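Local coordinates for cell Inhibiting Factor (CifBp) (Burkholderia pseudomallei, PDB 3GQM), which deamidates a specific glutamine of host NEDD8, thereby abolishing cullin-RING ubiquitin ligase activity and inhibiting the host cell cycle, at residues Glu137-Leu142 and Ile163-Leu168; Ala175-Ser180 and Asp207-Leu212. All coordinates share one frame; numbering follows the deposited sequence.

Interaction 1 (Glu137-Leu142 and Ile163-Leu168)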
# COMPACT_ATOMS: atom_id res chain seq x y z
N GLU A 137 -4.25 -13.86 -15.87
CA GLU A 137 -4.29 -13.47 -17.27
C GLU A 137 -3.37 -12.28 -17.41
O GLU A 137 -2.46 -12.28 -18.26
CB GLU A 137 -5.71 -13.05 -17.69
CG GLU A 137 -5.84 -12.84 -19.18
CD GLU A 137 -7.24 -12.43 -19.65
OE1 GLU A 137 -8.17 -12.28 -18.81
OE2 GLU A 137 -7.40 -12.25 -20.88
N HIS A 138 -3.59 -11.29 -16.55
CA HIS A 138 -2.81 -10.06 -16.60
C HIS A 138 -1.30 -10.26 -16.37
O HIS A 138 -0.50 -9.80 -17.18
CB HIS A 138 -3.38 -9.00 -15.66
CG HIS A 138 -2.67 -7.69 -15.78
ND1 HIS A 138 -2.83 -6.86 -16.86
CD2 HIS A 138 -1.74 -7.11 -14.99
CE1 HIS A 138 -2.06 -5.80 -16.72
NE2 HIS A 138 -1.39 -5.92 -15.59
N VAL A 139 -0.93 -10.98 -15.31
CA VAL A 139 0.49 -11.22 -15.01
C VAL A 139 1.18 -11.92 -16.18
O VAL A 139 2.32 -11.60 -16.51
CB VAL A 139 0.72 -12.05 -13.69
CG1 VAL A 139 2.22 -12.34 -13.46
CG2 VAL A 139 0.16 -11.31 -12.47
N ASN A 140 0.47 -12.84 -16.83
CA ASN A 140 1.03 -13.54 -17.98
C ASN A 140 1.34 -12.64 -19.17
O ASN A 140 2.01 -13.08 -20.08
CB ASN A 140 0.13 -14.68 -18.42
CG ASN A 140 0.17 -15.85 -17.47
OD1 ASN A 140 1.13 -16.00 -16.69
ND2 ASN A 140 -0.87 -16.68 -17.51
N THR A 141 0.85 -11.40 -19.16
CA THR A 141 1.18 -10.45 -20.22
C THR A 141 2.37 -9.53 -19.87
O THR A 141 2.87 -8.82 -20.73
CB THR A 141 -0.04 -9.61 -20.64
OG1 THR A 141 -0.26 -8.55 -19.69
CG2 THR A 141 -1.29 -10.49 -20.73
N LEU A 142 2.84 -9.57 -18.62
CA LEU A 142 3.89 -8.66 -18.16
C LEU A 142 5.31 -9.06 -18.59
O LEU A 142 5.64 -10.24 -18.60
CB LEU A 142 3.82 -8.52 -16.63
CG LEU A 142 2.47 -8.10 -16.02
CD1 LEU A 142 2.58 -7.88 -14.53
CD2 LEU A 142 1.95 -6.89 -16.68
N ILE A 163 0.58 -5.32 -4.72
CA ILE A 163 1.35 -6.50 -5.02
C ILE A 163 2.62 -6.06 -5.75
O ILE A 163 2.52 -5.48 -6.82
CB ILE A 163 0.57 -7.46 -5.93
CG1 ILE A 163 -0.72 -7.89 -5.21
CG2 ILE A 163 1.43 -8.67 -6.21
CD1 ILE A 163 -1.86 -8.36 -6.12
N ASP A 164 3.78 -6.32 -5.16
CA ASP A 164 5.06 -6.00 -5.78
C ASP A 164 5.57 -7.23 -6.59
O ASP A 164 5.65 -8.34 -6.05
CB ASP A 164 6.03 -5.65 -4.68
CG ASP A 164 7.33 -5.04 -5.20
OD1 ASP A 164 7.53 -4.91 -6.41
OD2 ASP A 164 8.18 -4.71 -4.37
N LEU A 165 5.86 -7.03 -7.85
CA LEU A 165 6.35 -8.09 -8.75
C LEU A 165 7.74 -7.73 -9.30
O LEU A 165 7.88 -7.37 -10.47
CB LEU A 165 5.37 -8.29 -9.93
CG LEU A 165 3.92 -8.60 -9.53
CD1 LEU A 165 2.95 -8.39 -10.68
CD2 LEU A 165 3.79 -10.04 -9.03
N PRO A 166 8.77 -7.81 -8.46
CA PRO A 166 10.07 -7.43 -9.01
C PRO A 166 10.56 -8.48 -9.97
O PRO A 166 10.22 -9.65 -9.80
CB PRO A 166 11.00 -7.39 -7.78
CG PRO A 166 10.30 -8.19 -6.70
CD PRO A 166 8.83 -8.30 -7.07
N ALA A 167 11.35 -8.10 -10.96
CA ALA A 167 12.00 -9.15 -11.78
C ALA A 167 13.20 -9.74 -11.02
O ALA A 167 14.05 -9.01 -10.48
CB ALA A 167 12.39 -8.63 -13.15
N LEU A 168 13.21 -11.06 -10.92
CA LEU A 168 14.29 -11.82 -10.26
C LEU A 168 15.06 -12.72 -11.24
O LEU A 168 14.48 -13.61 -11.88
CB LEU A 168 13.74 -12.64 -9.07
CG LEU A 168 13.71 -12.02 -7.66
CD1 LEU A 168 13.63 -10.48 -7.59
CD2 LEU A 168 12.57 -12.66 -6.87
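Leu-165 and Leu-142 carry matching torsions: in each, CG stands beside the backbone N and anti to the carbonyl carbon (chi1 -56° and -54°), and the second torsion is extended, which sends CD1 out as the far end of the side chain. The CD1 methyls meet at 3.9 Å where the two side chains cross at about a right angle. Val-139 flanks the same methyl next to Leu-142, its CG2 lying 4.4 Å from Leu-165 CD1. A single branch of the strand residue is thus touched by two residues, and the contact is purely apolar.

The geometry that puts both partners on one face is a type I beta turn from Val-139 to Leu-142, closed by Leu-142 N on Val-139 O at 3.0 Å. A second grip lies beside it: His-138 O takes Thr-141 N at 2.9 Å and Thr-141 OG1 at 2.8 Å, the hydroxyl approaching in the carbonyl plane on a lone pair. In the fold, this places the short helix 135-139 and the turn that begins at Val-139 against strand 159-165 of the four-stranded antiparallel sheet, in a protein whose family belongs to the papain-like clan CA. Leu-206 of helix 206-212 touches both Val-139 and Leu-165, and Val-150 and Ala-175 also pack on Leu-165. Leu-142 rests in addition on Tyr-148 and Ser-257, and the Ser-257 hydroxyl is hydrogen-bonded to His-138 NE2.

Interaction 2 (Ala175-Ser180 and Asp207-Leu212)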
# COMPACT_ATOMS: atom_id res chain seq x y z
N ALA A 175 5.99 -12.55 -5.87
CA ALA A 175 5.06 -11.51 -5.49
C ALA A 175 5.21 -11.26 -4.01
O ALA A 175 5.32 -12.21 -3.24
CB ALA A 175 3.62 -11.95 -5.80
N TYR A 176 5.16 -10.00 -3.60
CA TYR A 176 5.14 -9.60 -2.22
C TYR A 176 3.95 -8.66 -1.99
O TYR A 176 3.53 -7.95 -2.93
CB TYR A 176 6.43 -8.85 -1.90
CG TYR A 176 7.66 -9.67 -2.20
CD1 TYR A 176 8.14 -10.59 -1.26
CD2 TYR A 176 8.31 -9.55 -3.41
CE1 TYR A 176 9.28 -11.34 -1.51
CE2 TYR A 176 9.44 -10.32 -3.69
CZ TYR A 176 9.93 -11.20 -2.72
OH TYR A 176 11.03 -11.98 -3.00
N ILE A 177 3.42 -8.64 -0.77
CA ILE A 177 2.33 -7.75 -0.39
C ILE A 177 2.87 -6.53 0.35
O ILE A 177 3.71 -6.65 1.24
CB ILE A 177 1.25 -8.46 0.51
CG1 ILE A 177 0.73 -9.74 -0.20
CG2 ILE A 177 0.05 -7.43 0.96
CD1 ILE A 177 -0.09 -9.39 -1.46
N ILE A 178 2.35 -5.36 0.00
CA ILE A 178 2.53 -4.16 0.82
C ILE A 178 1.13 -3.60 1.15
O ILE A 178 0.31 -3.42 0.26
CB ILE A 178 3.38 -3.11 0.07
CG1 ILE A 178 4.68 -3.75 -0.43
CG2 ILE A 178 3.68 -1.86 0.96
CD1 ILE A 178 5.62 -2.78 -1.20
N GLN A 179 0.82 -3.38 2.43
CA GLN A 179 -0.50 -2.87 2.82
C GLN A 179 -0.43 -2.25 4.19
O GLN A 179 0.55 -2.48 4.95
CB GLN A 179 -1.51 -4.04 2.88
CG GLN A 179 -1.21 -4.96 4.12
CD GLN A 179 -2.27 -6.08 4.30
OE1 GLN A 179 -3.45 -5.91 3.93
NE2 GLN A 179 -1.84 -7.22 4.86
N SER A 180 -1.46 -1.48 4.55
CA SER A 180 -1.76 -1.23 5.96
C SER A 180 -3.27 -1.48 6.04
O SER A 180 -3.89 -1.53 5.00
CB SER A 180 -1.49 0.23 6.31
OG SER A 180 -2.32 1.07 5.51
N ASP A 207 -0.58 -18.22 -7.40
CA ASP A 207 -1.71 -19.13 -7.37
C ASP A 207 -2.79 -18.73 -6.40
O ASP A 207 -3.94 -18.62 -6.77
CB ASP A 207 -1.22 -20.48 -6.85
CG ASP A 207 -1.68 -21.59 -7.65
OD1 ASP A 207 -2.57 -22.31 -7.16
OD2 ASP A 207 -1.12 -21.73 -8.78
N GLU A 208 -2.43 -18.56 -5.14
CA GLU A 208 -3.42 -18.08 -4.19
C GLU A 208 -3.93 -16.70 -4.55
O GLU A 208 -5.12 -16.43 -4.41
CB GLU A 208 -2.85 -18.11 -2.79
CG GLU A 208 -2.44 -19.49 -2.32
CD GLU A 208 -2.16 -19.50 -0.84
OE1 GLU A 208 -2.83 -20.26 -0.11
OE2 GLU A 208 -1.34 -18.71 -0.37
N LEU A 209 -3.03 -15.80 -4.97
CA LEU A 209 -3.43 -14.45 -5.38
C LEU A 209 -4.46 -14.51 -6.52
O LEU A 209 -5.44 -13.77 -6.52
CB LEU A 209 -2.23 -13.58 -5.83
CG LEU A 209 -1.43 -12.91 -4.71
CD1 LEU A 209 -0.15 -12.28 -5.25
CD2 LEU A 209 -2.31 -11.87 -4.00
N ASN A 210 -4.21 -15.40 -7.49
CA ASN A 210 -5.15 -15.55 -8.59
C ASN A 210 -6.55 -15.96 -8.11
O ASN A 210 -7.56 -15.43 -8.59
CB ASN A 210 -4.67 -16.52 -9.63
CG ASN A 210 -5.56 -16.48 -10.84
OD1 ASN A 210 -5.80 -15.39 -11.42
ND2 ASN A 210 -6.16 -17.63 -11.19
N GLN A 211 -6.59 -16.86 -7.12
CA GLN A 211 -7.86 -17.30 -6.52
C GLN A 211 -8.54 -16.21 -5.71
O GLN A 211 -9.77 -16.00 -5.84
CB GLN A 211 -7.63 -18.53 -5.60
CG GLN A 211 -7.43 -19.82 -6.36
CD GLN A 211 -6.68 -20.89 -5.55
OE1 GLN A 211 -5.68 -21.44 -6.01
NE2 GLN A 211 -7.16 -21.20 -4.36
N LEU A 212 -7.76 -15.53 -4.86
CA LEU A 212 -8.26 -14.40 -4.10
C LEU A 212 -8.90 -13.37 -5.00
O LEU A 212 -9.96 -12.84 -4.70
CB LEU A 212 -7.15 -13.73 -3.24
CG LEU A 212 -7.49 -12.37 -2.62
CD1 LEU A 212 -8.88 -12.39 -1.87
CD2 LEU A 212 -6.37 -11.87 -1.63
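The side chains of Ile-177 and Leu-209 run in opposite directions, one reaching out from the strand and the other from the helix, and touch where Ile-177 CD1 lies 4.2 Å from Leu-209 CD2. The isoleucine is bent at its second torsion (chi2 -68°), with CG1 beside the backbone N, and presents CD1 as its contact atom. Leu-209 divides its two methyls between Ile-177 and Ala-175: CD2 serves Ile-177, while CD1 sits 3.8 Å from Ala-175 CB. Because Ala-175 and Ile-177 are two residues apart, their CB atoms both face the helix, whereas that of Tyr-176 points away and its ring makes a cation-pi contact with Arg-33. All three touching residues are buried, and Val-204 and Ile-232 also lie against Leu-209.

The arrangement is that of a helix laid on one face of an antiparallel sheet, here at the sheet's outermost strand 176-178. Two residues on from Ile-177 is Gln-179, inferred to belong to the active site; its OE1 is hydrogen-bonded to His-159 NE2, a pairing consistent with the Cys-His-Gln site of a papain-like deamidase.

Interactions 1 and 2 follow one another along the chain, and their centres lie 12 Å apart. They are joined through neighbouring strands of one sheet: Asp-164 N and Tyr-176 O, 2.8 Å apart, probably form a hydrogen bond, and Ala-175 CB packs on Leu-165 CD2 at 3.8 Å and on Ile-163 CG2 at 4.0 Å. Helix 206-212 bridges the two, with Leu-206 on the side of interaction 1 and Leu-209 within interaction 2. Interaction 1 lies away from the inferred catalytic residues. Interaction 2 comes closer: the side chain of Ile-177 is about 6 Å from that of His-159 and about 10 Å from that of Cys-104.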